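Local structure of transcriptional regulator, LacI family (Corynebacterium glutamicum, 3H5T) at residues A38-R41 against Q42-D46; V317-N321 against K322-F326. The protein probably activates transcription of the inositol phosphate synthase gene in an inositol-dependent manner, by binding a conserved palindromic promoter motif, and helps to regulate cell wall biogenesis. One frame throughout, in Å; residues are numbered along the deposited sequence.

Contact 1: residues A38-R41 against Q42-D46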
# COMPACT_ATOMS: atom_id res chain seq x y z
N ALA A 38 -21.01 -30.72 -36.24
CA ALA A 38 -21.63 -29.54 -35.65
C ALA A 38 -22.28 -29.89 -34.31
O ALA A 38 -22.42 -29.03 -33.43
CB ALA A 38 -22.67 -28.97 -36.59
N GLU A 39 -22.66 -31.15 -34.14
CA GLU A 39 -23.30 -31.60 -32.91
C GLU A 39 -22.32 -31.80 -31.74
O GLU A 39 -22.65 -31.46 -30.60
CB GLU A 39 -24.08 -32.89 -33.16
CG GLU A 39 -25.24 -32.74 -34.14
CD GLU A 39 -24.83 -32.87 -35.61
OE1 GLU A 39 -25.38 -33.77 -36.29
OE2 GLU A 39 -23.98 -32.10 -36.10
N LEU A 40 -21.14 -32.34 -32.01
CA LEU A 40 -20.15 -32.55 -30.95
C LEU A 40 -19.51 -31.22 -30.57
O LEU A 40 -19.12 -31.02 -29.42
CB LEU A 40 -19.06 -33.54 -31.38
CG LEU A 40 -17.97 -33.82 -30.32
CD1 LEU A 40 -18.60 -34.49 -29.10
CD2 LEU A 40 -16.87 -34.72 -30.91
N ARG A 41 -19.40 -30.31 -31.53
CA ARG A 41 -18.81 -29.01 -31.26
C ARG A 41 -19.72 -28.27 -30.29
O ARG A 41 -19.27 -27.70 -29.30
CB ARG A 41 -18.66 -28.21 -32.55
CG ARG A 41 -18.05 -26.84 -32.38
CD ARG A 41 -17.88 -26.16 -33.72
NE ARG A 41 -17.23 -24.86 -33.57
CZ ARG A 41 -17.83 -23.77 -33.09
NH1 ARG A 41 -19.11 -23.82 -32.73
NH2 ARG A 41 -17.15 -22.65 -32.94
N GLN A 42 -21.01 -28.30 -30.59
CA GLN A 42 -22.00 -27.64 -29.74
C GLN A 42 -22.00 -28.25 -28.34
O GLN A 42 -22.06 -27.52 -27.34
CB GLN A 42 -23.39 -27.77 -30.36
CG GLN A 42 -24.37 -26.80 -29.74
CD GLN A 42 -23.85 -25.37 -29.81
OE1 GLN A 42 -23.75 -24.79 -30.89
NE2 GLN A 42 -23.50 -24.81 -28.65
N ARG A 43 -21.92 -29.57 -28.26
CA ARG A 43 -21.88 -30.25 -26.96
C ARG A 43 -20.65 -29.83 -26.15
O ARG A 43 -20.74 -29.60 -24.94
CB ARG A 43 -21.88 -31.77 -27.16
CG ARG A 43 -22.07 -32.56 -25.88
CD ARG A 43 -22.04 -34.04 -26.15
NE ARG A 43 -23.11 -34.44 -27.05
CZ ARG A 43 -24.40 -34.48 -26.72
NH1 ARG A 43 -24.78 -34.14 -25.48
NH2 ARG A 43 -25.30 -34.84 -27.62
N ILE A 44 -19.50 -29.73 -26.81
CA ILE A 44 -18.27 -29.33 -26.15
C ILE A 44 -18.40 -27.88 -25.68
O ILE A 44 -18.00 -27.55 -24.56
CB ILE A 44 -17.06 -29.46 -27.11
CG1 ILE A 44 -16.75 -30.95 -27.32
CG2 ILE A 44 -15.84 -28.72 -26.55
CD1 ILE A 44 -15.82 -31.20 -28.48
N LEU A 45 -18.96 -27.03 -26.53
CA LEU A 45 -19.15 -25.63 -26.19
C LEU A 45 -20.13 -25.43 -25.03
O LEU A 45 -19.88 -24.62 -24.13
CB LEU A 45 -19.63 -24.86 -27.41
CG LEU A 45 -18.62 -24.74 -28.55
CD1 LEU A 45 -19.19 -23.82 -29.63
CD2 LEU A 45 -17.29 -24.19 -28.03
N ASP A 46 -21.25 -26.16 -25.04
CA ASP A 46 -22.24 -26.04 -23.98
C ASP A 46 -21.69 -26.60 -22.68
O ASP A 46 -21.95 -26.04 -21.61
CB ASP A 46 -23.53 -26.77 -24.35
CG ASP A 46 -24.23 -26.16 -25.54
OD1 ASP A 46 -24.07 -24.94 -25.78
OD2 ASP A 46 -24.95 -26.89 -26.24
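L40 and I44 touch one turn apart on helix 38-50: the branch carbon CG of L40 meets the end methyl CD1 of I44, at 3.9 Å, the two side chains crossing at a slant. I44 sends CG1 and CD1 back toward the preceding turn. Beyond this pair, I44 is buried against V26 and A29 of helix 23-31 and L19 of helix 11-19, while L40 touches T25.

On another flank R41 keeps its chain stretched from CB to NE, chi1 to chi3 all close to 180°, and turns only at the guanidinium. CD1 of L45 approaches that group obliquely and lies 3.7 Å from CZ of R41; L45 also packs on Y30. Further round, Q42 bends at chi2 (54°) to carry its amide forward toward the next turn, where NE2 donates to OD1 of D46 at 2.9 Å. The bond is angled, 138° at the hydrogen, and reaches OD1 from above the carboxylate plane.

Beneath the side chains run i-to-i+4 backbone bonds, among them I44 N to L40 O and L45 N to R41 O, both 2.9 Å. The helix is therefore chemically two-sided: its branched aliphatic groups join the packing of the headpiece helices, whereas the Q42-D46 bond ties successive turns on a polar face through a neutral amide.

Contact 2: residues V317-N321 against K322-F326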
# COMPACT_ATOMS: atom_id res chain seq x y z
N VAL A 317 2.50 -5.06 11.53
CA VAL A 317 1.05 -4.95 11.41
C VAL A 317 0.65 -5.37 10.00
O VAL A 317 1.07 -4.75 9.02
CB VAL A 317 0.57 -3.48 11.64
CG1 VAL A 317 -0.93 -3.38 11.44
CG2 VAL A 317 0.95 -3.02 13.04
N ILE A 318 -0.14 -6.43 9.87
CA ILE A 318 -0.53 -6.86 8.54
C ILE A 318 -1.70 -6.05 8.01
O ILE A 318 -2.74 -5.93 8.65
CB ILE A 318 -0.88 -8.36 8.49
CG1 ILE A 318 0.33 -9.18 8.94
CG2 ILE A 318 -1.29 -8.75 7.05
CD1 ILE A 318 0.19 -10.66 8.74
N GLN A 319 -1.50 -5.50 6.82
CA GLN A 319 -2.51 -4.69 6.15
C GLN A 319 -2.84 -5.35 4.81
O GLN A 319 -1.96 -5.65 4.01
CB GLN A 319 -1.95 -3.28 5.96
CG GLN A 319 -2.76 -2.40 5.06
CD GLN A 319 -2.18 -1.00 4.96
OE1 GLN A 319 -0.96 -0.82 4.92
NE2 GLN A 319 -3.06 0.00 4.92
N PRO A 320 -4.13 -5.59 4.56
CA PRO A 320 -4.55 -6.22 3.30
C PRO A 320 -4.47 -5.25 2.12
O PRO A 320 -5.49 -4.74 1.66
CB PRO A 320 -5.98 -6.65 3.61
CG PRO A 320 -6.46 -5.52 4.48
CD PRO A 320 -5.29 -5.27 5.41
N ASN A 321 -3.25 -5.00 1.63
CA ASN A 321 -3.05 -4.08 0.53
C ASN A 321 -3.64 -4.46 -0.81
O ASN A 321 -4.08 -3.59 -1.57
CB ASN A 321 -1.56 -3.77 0.34
CG ASN A 321 -1.04 -2.84 1.40
OD1 ASN A 321 -1.70 -1.87 1.75
ND2 ASN A 321 0.16 -3.11 1.90
N LYS A 322 -3.67 -5.75 -1.13
CA LYS A 322 -4.25 -6.14 -2.41
C LYS A 322 -5.76 -5.90 -2.37
O LYS A 322 -6.35 -5.45 -3.34
CB LYS A 322 -3.94 -7.60 -2.73
CG LYS A 322 -4.44 -8.06 -4.10
CD LYS A 322 -3.80 -9.38 -4.47
CE LYS A 322 -3.93 -9.69 -5.95
NZ LYS A 322 -5.24 -10.27 -6.34
N LEU A 323 -6.36 -6.19 -1.22
CA LEU A 323 -7.80 -6.02 -1.06
C LEU A 323 -8.13 -4.52 -1.12
O LEU A 323 -9.15 -4.12 -1.69
CB LEU A 323 -8.28 -6.61 0.27
CG LEU A 323 -9.79 -6.56 0.54
CD1 LEU A 323 -10.50 -7.47 -0.43
CD2 LEU A 323 -10.09 -6.98 1.99
N LYS A 324 -7.25 -3.71 -0.53
CA LYS A 324 -7.44 -2.27 -0.50
C LYS A 324 -7.46 -1.73 -1.92
O LYS A 324 -8.22 -0.82 -2.25
CB LYS A 324 -6.31 -1.59 0.29
CG LYS A 324 -6.48 -0.10 0.41
CD LYS A 324 -5.35 0.53 1.18
CE LYS A 324 -4.02 0.35 0.46
NZ LYS A 324 -2.87 0.83 1.28
N GLY A 325 -6.61 -2.31 -2.77
CA GLY A 325 -6.56 -1.89 -4.16
C GLY A 325 -7.75 -2.39 -4.94
O GLY A 325 -8.28 -1.67 -5.79
N PHE A 326 -8.19 -3.62 -4.65
CA PHE A 326 -9.34 -4.18 -5.33
C PHE A 326 -10.58 -3.35 -5.01
O PHE A 326 -11.35 -3.00 -5.91
CB PHE A 326 -9.59 -5.63 -4.92
CG PHE A 326 -10.73 -6.28 -5.67
CD1 PHE A 326 -10.57 -6.69 -7.00
CD2 PHE A 326 -11.97 -6.46 -5.07
CE1 PHE A 326 -11.63 -7.27 -7.71
CE2 PHE A 326 -13.03 -7.04 -5.77
CZ PHE A 326 -12.86 -7.44 -7.09
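This is a local contact at a strand-to-helix junction, where strand 316-318, which pairs with strand 344-352, gives way to helix 321-336. P320 occupies the N-cap position and is the centre of an inverse gamma turn, closed by a weak bond from N321 N to Q319 O. Its carbonyl opens the helix: K324 N donates to P320 O at 3.0 Å, in the carbonyl plane, and G325 N follows to N321 O at 3.1 Å. On the outer side CB of P320 rests 4.1 Å from CB of L323.

N321 and K324 run alongside each other in one direction. The lysine chain is straight until chi3 (64°), where it bends to bring NZ 3.0 Å from OD1 of N321, as a donor tilted 26° from the amide carbonyl plane. The same ammonium forms a salt bridge with D158, so a buried charge is shared between an amide oxygen and a carboxylate. K324 also packs on F91 of helix 86-98.

V317 and Q319 make backbone bonds with D304, which follows strand 299-302 of the second sheet. The arrangement is consistent with an interdomain crossover of the type I periplasmic-binding-protein fold, the core of LacI-family regulators.

In the fold
Contact 1 and contact 2 belong to separate parts of the regulator, with centres about 43 Å apart and nearest atoms about 25 Å apart. Residues 38-46 lie in the LacI-type DNA-binding headpiece, on the helix that follows the helix-turn-helix motif of residues 12-31, with a centre about 46 Å from that of the chain. The centre of contact 2 is about 7 Å from that of the chain, in the effector-binding-type core where the chain passes from one sheet to the other. Contact 1 comes first along the chain and contact 2 near its end. Any coupling between them would have to be indirect, probably through the connection between headpiece and core, of which residues 54-67 are not modelled.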